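Local coordinates for protein kinase (Staphylococcus aureus subsp. aureus Mu50, PDB 3PY9) that probably senses muropeptide fragments of the cell wall through its extracellular PASTA repeats, as the outer part of a membrane-bound serine/threonine kinase, at residues 78-83 with 89-94; 144-149 with 197-202. All blocks are in the same frame, centred on the assembly; numbering follows the deposited sequence.

Interaction 1: residues 78-83 with 89-94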
loop_
_atom_site.group_PDB
_atom_site.type_symbol
_atom_site.label_atom_id
_atom_site.label_comp_id
_atom_site.label_asym_id
_atom_site.label_seq_id
_atom_site.Cartn_x
_atom_site.Cartn_y
_atom_site.Cartn_z
ATOM N N PRO A 78 -10.760 -18.845 -1.895
ATOM C CA PRO A 78 -10.438 -17.985 -3.022
ATOM C C PRO A 78 -9.672 -16.726 -2.579
ATOM O O PRO A 78 -9.684 -16.375 -1.391
ATOM C CB PRO A 78 -11.812 -17.607 -3.569
ATOM C CG PRO A 78 -12.711 -17.654 -2.373
ATOM C CD PRO A 78 -12.189 -18.761 -1.522
ATOM N N ASN A 79 -9.003 -16.078 -3.533
ATOM C CA ASN A 79 -8.302 -14.813 -3.290
ATOM C C ASN A 79 -9.255 -13.697 -3.690
ATOM O O ASN A 79 -9.633 -13.580 -4.873
ATOM C CB ASN A 79 -6.998 -14.747 -4.102
ATOM C CG ASN A 79 -6.123 -13.559 -3.730
ATOM O OD1 ASN A 79 -6.153 -12.533 -4.393
ATOM N ND2 ASN A 79 -5.337 -13.700 -2.672
ATOM N N VAL A 80 -9.684 -12.920 -2.693
ATOM C CA VAL A 80 -10.708 -11.874 -2.880
ATOM C C VAL A 80 -10.164 -10.475 -2.555
ATOM O O VAL A 80 -10.846 -9.470 -2.737
ATOM C CB VAL A 80 -12.026 -12.165 -2.080
ATOM C CG1 VAL A 80 -12.591 -13.553 -2.415
ATOM C CG2 VAL A 80 -11.802 -12.057 -0.576
ATOM N N ILE A 81 -8.932 -10.434 -2.063
ATOM C CA ILE A 81 -8.220 -9.195 -1.783
ATOM C C ILE A 81 -8.200 -8.275 -3.005
ATOM O O ILE A 81 -7.802 -8.676 -4.094
ATOM C CB ILE A 81 -6.783 -9.498 -1.328
ATOM C CG1 ILE A 81 -6.801 -10.077 0.093
ATOM C CG2 ILE A 81 -5.926 -8.246 -1.387
ATOM C CD1 ILE A 81 -5.576 -10.883 0.467
ATOM N N GLY A 82 -8.661 -7.046 -2.830
ATOM C CA GLY A 82 -8.623 -6.080 -3.926
ATOM C C GLY A 82 -9.866 -6.010 -4.794
ATOM O O GLY A 82 -9.988 -5.077 -5.585
ATOM N N LEU A 83 -10.779 -6.976 -4.650
ATOM C CA LEU A 83 -12.097 -6.940 -5.315
ATOM C C LEU A 83 -13.057 -6.068 -4.524
ATOM O O LEU A 83 -12.888 -5.935 -3.308
ATOM C CB LEU A 83 -12.709 -8.345 -5.403
ATOM C CG LEU A 83 -11.844 -9.527 -5.855
ATOM C CD1 LEU A 83 -12.663 -10.807 -5.814
ATOM C CD2 LEU A 83 -11.232 -9.288 -7.267
ATOM N N LEU A 89 -17.965 -11.379 -1.896
ATOM C CA LEU A 89 -18.959 -12.167 -1.171
ATOM C C LEU A 89 -19.588 -13.212 -2.078
ATOM O O LEU A 89 -19.743 -14.380 -1.688
ATOM C CB LEU A 89 -20.038 -11.257 -0.569
ATOM C CG LEU A 89 -19.715 -10.428 0.687
ATOM C CD1 LEU A 89 -20.852 -9.470 1.018
ATOM C CD2 LEU A 89 -19.424 -11.325 1.883
ATOM N N GLN A 90 -19.943 -12.783 -3.289
ATOM C CA GLN A 90 -20.447 -13.685 -4.321
ATOM C C GLN A 90 -19.460 -14.829 -4.556
ATOM O O GLN A 90 -19.844 -15.991 -4.482
ATOM C CB GLN A 90 -20.759 -12.919 -5.620
ATOM C CG GLN A 90 -22.054 -12.069 -5.557
ATOM C CD GLN A 90 -22.276 -11.153 -6.793
ATOM O OE1 GLN A 90 -21.455 -11.111 -7.716
ATOM N NE2 GLN A 90 -23.402 -10.414 -6.796
ATOM N N LYS A 91 -18.190 -14.500 -4.796
ATOM C CA LYS A 91 -17.134 -15.496 -5.022
ATOM C C LYS A 91 -17.010 -16.493 -3.869
ATOM O O LYS A 91 -16.603 -17.643 -4.070
ATOM C CB LYS A 91 -15.787 -14.801 -5.252
ATOM C CG LYS A 91 -14.633 -15.726 -5.640
ATOM C CD LYS A 91 -14.549 -15.917 -7.151
ATOM C CE LYS A 91 -13.791 -17.205 -7.522
ATOM N NZ LYS A 91 -13.812 -17.452 -9.004
ATOM N N LEU A 92 -17.348 -16.040 -2.663
ATOM C CA LEU A 92 -17.363 -16.896 -1.478
ATOM C C LEU A 92 -18.597 -17.803 -1.443
ATOM O O LEU A 92 -18.471 -19.017 -1.235
ATOM C CB LEU A 92 -17.248 -16.057 -0.202
ATOM C CG LEU A 92 -15.807 -15.631 0.111
ATOM C CD1 LEU A 92 -15.753 -14.495 1.124
ATOM C CD2 LEU A 92 -14.995 -16.822 0.599
ATOM N N LYS A 93 -19.774 -17.209 -1.667
ATOM C CA LYS A 93 -21.031 -17.961 -1.767
ATOM C C LYS A 93 -20.946 -19.038 -2.843
ATOM O O LYS A 93 -21.353 -20.176 -2.613
ATOM C CB LYS A 93 -22.216 -17.036 -2.060
ATOM C CG LYS A 93 -23.088 -16.714 -0.852
ATOM C CD LYS A 93 -24.310 -15.855 -1.247
ATOM C CE LYS A 93 -25.501 -16.699 -1.737
ATOM N NZ LYS A 93 -26.727 -15.873 -2.014
ATOM N N SER A 94 -20.400 -18.671 -4.004
ATOM C CA SER A 94 -20.250 -19.587 -5.135
ATOM C C SER A 94 -19.539 -20.898 -4.754
ATOM O O SER A 94 -19.571 -21.878 -5.504
ATOM C CB SER A 94 -19.556 -18.883 -6.318
ATOM O OG SER A 94 -18.135 -18.839 -6.193
#
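Pro78 lays one edge of its ring against the helix 85-93, and three of its ring carbons, CB, CG and CD, divide the work between two successive residues of that helix. CB comes first, lying 4.0 Å from CG of Lys91. CG, the next atom round the ring, makes the closest approach of the whole contact, 3.8 Å to CD2 of Leu92. CD then leans on the same methyl, 4.0 Å from Leu92 CD2, so that a single branch of the leucine spans two ring atoms while the side chains cross at about a right angle. With CG opposite the carbonyl carbon (chi1 -80°), the end of Leu92 comes nearer the proline than the direction of CB alone would suggest. Lys91 takes part with the root of its chain: CG sits trans to the backbone N (chi1 -174°), facing Pro78, and a bend at chi2 (89°) then leads the amino group off, leaving only aliphatic carbon against the loop. In this PASTA repeat the short strand 74-76 leads through the loop that holds Pro78 to helix 85-93, and the loop packs against the helix it introduces. The type II turn from Val80 to Leu83 reverses the chain there, closed by Leu83 N to Val80 O at 3.1 Å. Gly82 holds the turn's left-handed corner, at backbone angles where a CB would press on the preceding carbonyl. Val80 adds a looser touch, its CG1 being 4.4 Å from Lys91 CG. Val80 and Leu92 both touch Leu135 of strand 133-138, and Leu92 also meets Val100 of strand 100-105. Three residues on from Lys91, Ser94 OG donates to Lys91 O over 2.9 Å, from above the carbonyl plane.

Interaction 2: residues 144-149 with 197-202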
loop_
_atom_site.group_PDB
_atom_site.type_symbol
_atom_site.label_atom_id
_atom_site.label_comp_id
_atom_site.label_asym_id
_atom_site.label_seq_id
_atom_site.Cartn_x
_atom_site.Cartn_y
_atom_site.Cartn_z
ATOM N N VAL A 144 -7.335 13.382 6.735
ATOM C CA VAL A 144 -6.928 14.304 7.784
ATOM C C VAL A 144 -6.999 15.706 7.221
ATOM O O VAL A 144 -6.572 15.939 6.091
ATOM C CB VAL A 144 -5.497 14.016 8.252
ATOM C CG1 VAL A 144 -5.066 15.022 9.337
ATOM C CG2 VAL A 144 -5.417 12.581 8.790
ATOM N N TYR A 145 -7.525 16.630 8.014
ATOM C CA TYR A 145 -7.697 17.999 7.592
ATOM C C TYR A 145 -6.361 18.749 7.594
ATOM O O TYR A 145 -5.616 18.713 8.563
ATOM C CB TYR A 145 -8.721 18.695 8.482
ATOM C CG TYR A 145 -9.182 20.033 7.949
ATOM C CD1 TYR A 145 -10.309 20.127 7.146
ATOM C CD2 TYR A 145 -8.457 21.220 8.231
ATOM C CE1 TYR A 145 -10.722 21.368 6.645
ATOM C CE2 TYR A 145 -8.871 22.460 7.748
ATOM C CZ TYR A 145 -9.988 22.526 6.938
ATOM O OH TYR A 145 -10.417 23.741 6.452
ATOM N N VAL A 146 -6.065 19.412 6.481
ATOM C CA VAL A 146 -4.845 20.226 6.354
ATOM C C VAL A 146 -5.126 21.670 6.745
ATOM O O VAL A 146 -5.735 22.419 5.980
ATOM C CB VAL A 146 -4.331 20.224 4.918
ATOM C CG1 VAL A 146 -2.895 20.813 4.859
ATOM C CG2 VAL A 146 -4.389 18.811 4.342
ATOM N N GLU A 147 -4.685 22.053 7.941
ATOM C CA GLU A 147 -4.863 23.413 8.415
ATOM C C GLU A 147 -4.174 24.449 7.514
ATOM O O GLU A 147 -2.991 24.311 7.156
ATOM C CB GLU A 147 -4.405 23.575 9.861
ATOM C CG GLU A 147 -4.826 24.945 10.408
ATOM C CD GLU A 147 -4.410 25.194 11.835
ATOM O OE1 GLU A 147 -3.840 24.284 12.478
ATOM O OE2 GLU A 147 -4.691 26.301 12.319
ATOM N N ASP A 148 -4.942 25.478 7.149
ATOM C CA ASP A 148 -4.467 26.547 6.276
ATOM C C ASP A 148 -3.664 27.522 7.104
ATOM O O ASP A 148 -4.203 28.215 7.969
ATOM C CB ASP A 148 -5.659 27.244 5.633
ATOM C CG ASP A 148 -5.271 28.260 4.571
ATOM O OD1 ASP A 148 -4.082 28.669 4.477
ATOM O OD2 ASP A 148 -6.202 28.657 3.830
ATOM N N PHE A 149 -2.365 27.550 6.844
ATOM C CA PHE A 149 -1.432 28.395 7.573
ATOM C C PHE A 149 -0.892 29.557 6.711
ATOM O O PHE A 149 0.143 30.152 7.048
ATOM C CB PHE A 149 -0.253 27.562 8.077
ATOM C CG PHE A 149 -0.529 26.777 9.358
ATOM C CD1 PHE A 149 -0.663 27.431 10.584
ATOM C CD2 PHE A 149 -0.598 25.381 9.330
ATOM C CE1 PHE A 149 -0.876 26.705 11.771
ATOM C CE2 PHE A 149 -0.816 24.649 10.498
ATOM C CZ PHE A 149 -0.963 25.308 11.723
ATOM N N SER A 197 0.057 12.639 3.649
ATOM C CA SER A 197 0.294 13.352 2.407
ATOM C C SER A 197 1.406 14.385 2.589
ATOM O O SER A 197 1.716 14.790 3.719
ATOM C CB SER A 197 -0.986 14.085 1.969
ATOM O OG SER A 197 -1.992 13.177 1.573
ATOM N N THR A 198 1.981 14.820 1.472
ATOM C CA THR A 198 3.015 15.877 1.487
ATOM C C THR A 198 2.359 17.254 1.321
ATOM O O THR A 198 1.653 17.486 0.342
ATOM C CB THR A 198 4.008 15.688 0.345
ATOM O OG1 THR A 198 4.585 14.377 0.431
ATOM C CG2 THR A 198 5.128 16.785 0.392
ATOM N N ILE A 199 2.588 18.141 2.288
ATOM C CA ILE A 199 2.166 19.553 2.197
ATOM C C ILE A 199 3.358 20.425 1.789
ATOM O O ILE A 199 4.421 20.360 2.426
ATOM C CB ILE A 199 1.557 20.055 3.532
ATOM C CG1 ILE A 199 0.658 18.966 4.180
ATOM C CG2 ILE A 199 0.783 21.363 3.328
ATOM C CD1 ILE A 199 -0.497 18.437 3.284
ATOM N N SER A 200 3.177 21.211 0.719
ATOM C CA SER A 200 4.246 22.057 0.148
ATOM C C SER A 200 4.081 23.542 0.498
ATOM O O SER A 200 2.999 24.113 0.353
ATOM C CB SER A 200 4.314 21.892 -1.374
ATOM O OG SER A 200 4.496 20.532 -1.737
ATOM N N PHE A 201 5.173 24.151 0.947
ATOM C CA PHE A 201 5.172 25.519 1.467
ATOM C C PHE A 201 6.149 26.403 0.713
ATOM O O PHE A 201 7.257 25.981 0.390
ATOM C CB PHE A 201 5.587 25.520 2.941
ATOM C CG PHE A 201 4.507 25.080 3.872
ATOM C CD1 PHE A 201 3.613 26.000 4.389
ATOM C CD2 PHE A 201 4.396 23.746 4.245
ATOM C CE1 PHE A 201 2.617 25.608 5.268
ATOM C CE2 PHE A 201 3.383 23.330 5.123
ATOM C CZ PHE A 201 2.496 24.251 5.625
ATOM N N VAL A 202 5.725 27.625 0.421
ATOM C CA VAL A 202 6.662 28.659 -0.001
ATOM C C VAL A 202 6.759 29.638 1.151
ATOM O O VAL A 202 5.744 30.172 1.617
ATOM C CB VAL A 202 6.271 29.322 -1.336
ATOM C CG1 VAL A 202 7.255 30.450 -1.692
ATOM C CG2 VAL A 202 6.211 28.260 -2.452
#
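The hydrophobic interior of the third PASTA repeat is bounded on one side by the strand 143-146 and its following loop, and on another by the central strand of a three-stranded sheet; residues 144-149 and 197-202 meet across it through side chains alone. Val146 and Ile199 reach toward each other tip to tip. CG1 of the valine is 3.7 Å from CD1 of Ile199 and 4.0 Å from its CG2, so one methyl rests against both branches of the isoleucine. CG2 of Val146 also lies 4.1 Å from Ile199 CD1. In Val146, CG1 points trans to the backbone N (chi1 -168°), the setting that presents this methyl to the sheet. Farther along, Phe149 approaches the rim of the Phe201 ring rather than a face: its CB lies near the ring plane, 4.5 Å from Phe201 CE1. The Phe149 ring meanwhile carries Glu147 CG over one face, 4.0 Å above the plane and displaced toward the rim. Gln186 fixes the loop between these two residues, its side-chain amide bonding both Phe149 N and Glu147 O. Helix 154-162 closes the aromatic end, with Ala157 touching both phenylalanines and Phe154 set edge-to-face with Phe201, whose strand runs between parallel strand 167-173 and antiparallel strand 183-187.

Followed from the N terminus, the chain passes through the first PASTA repeat before interaction 1 closes a very short loop, tying the loop after strand 74-76 to the helix that follows it, with only five residues between the two segments. The second repeat is then completed by its strands, and the chain enters the third, where interaction 2 closes a much longer loop: 47 residues, including helix 154-162, lie between 144-149 and 197-202. The two loops follow in series, neither nested nor crossed. The centres of the two interactions are 38 Å apart and their nearest atoms about 21 Å, so each contact ties together its own repeat within the extended chain: loop to helix in one, entry strand to a late central strand in the other.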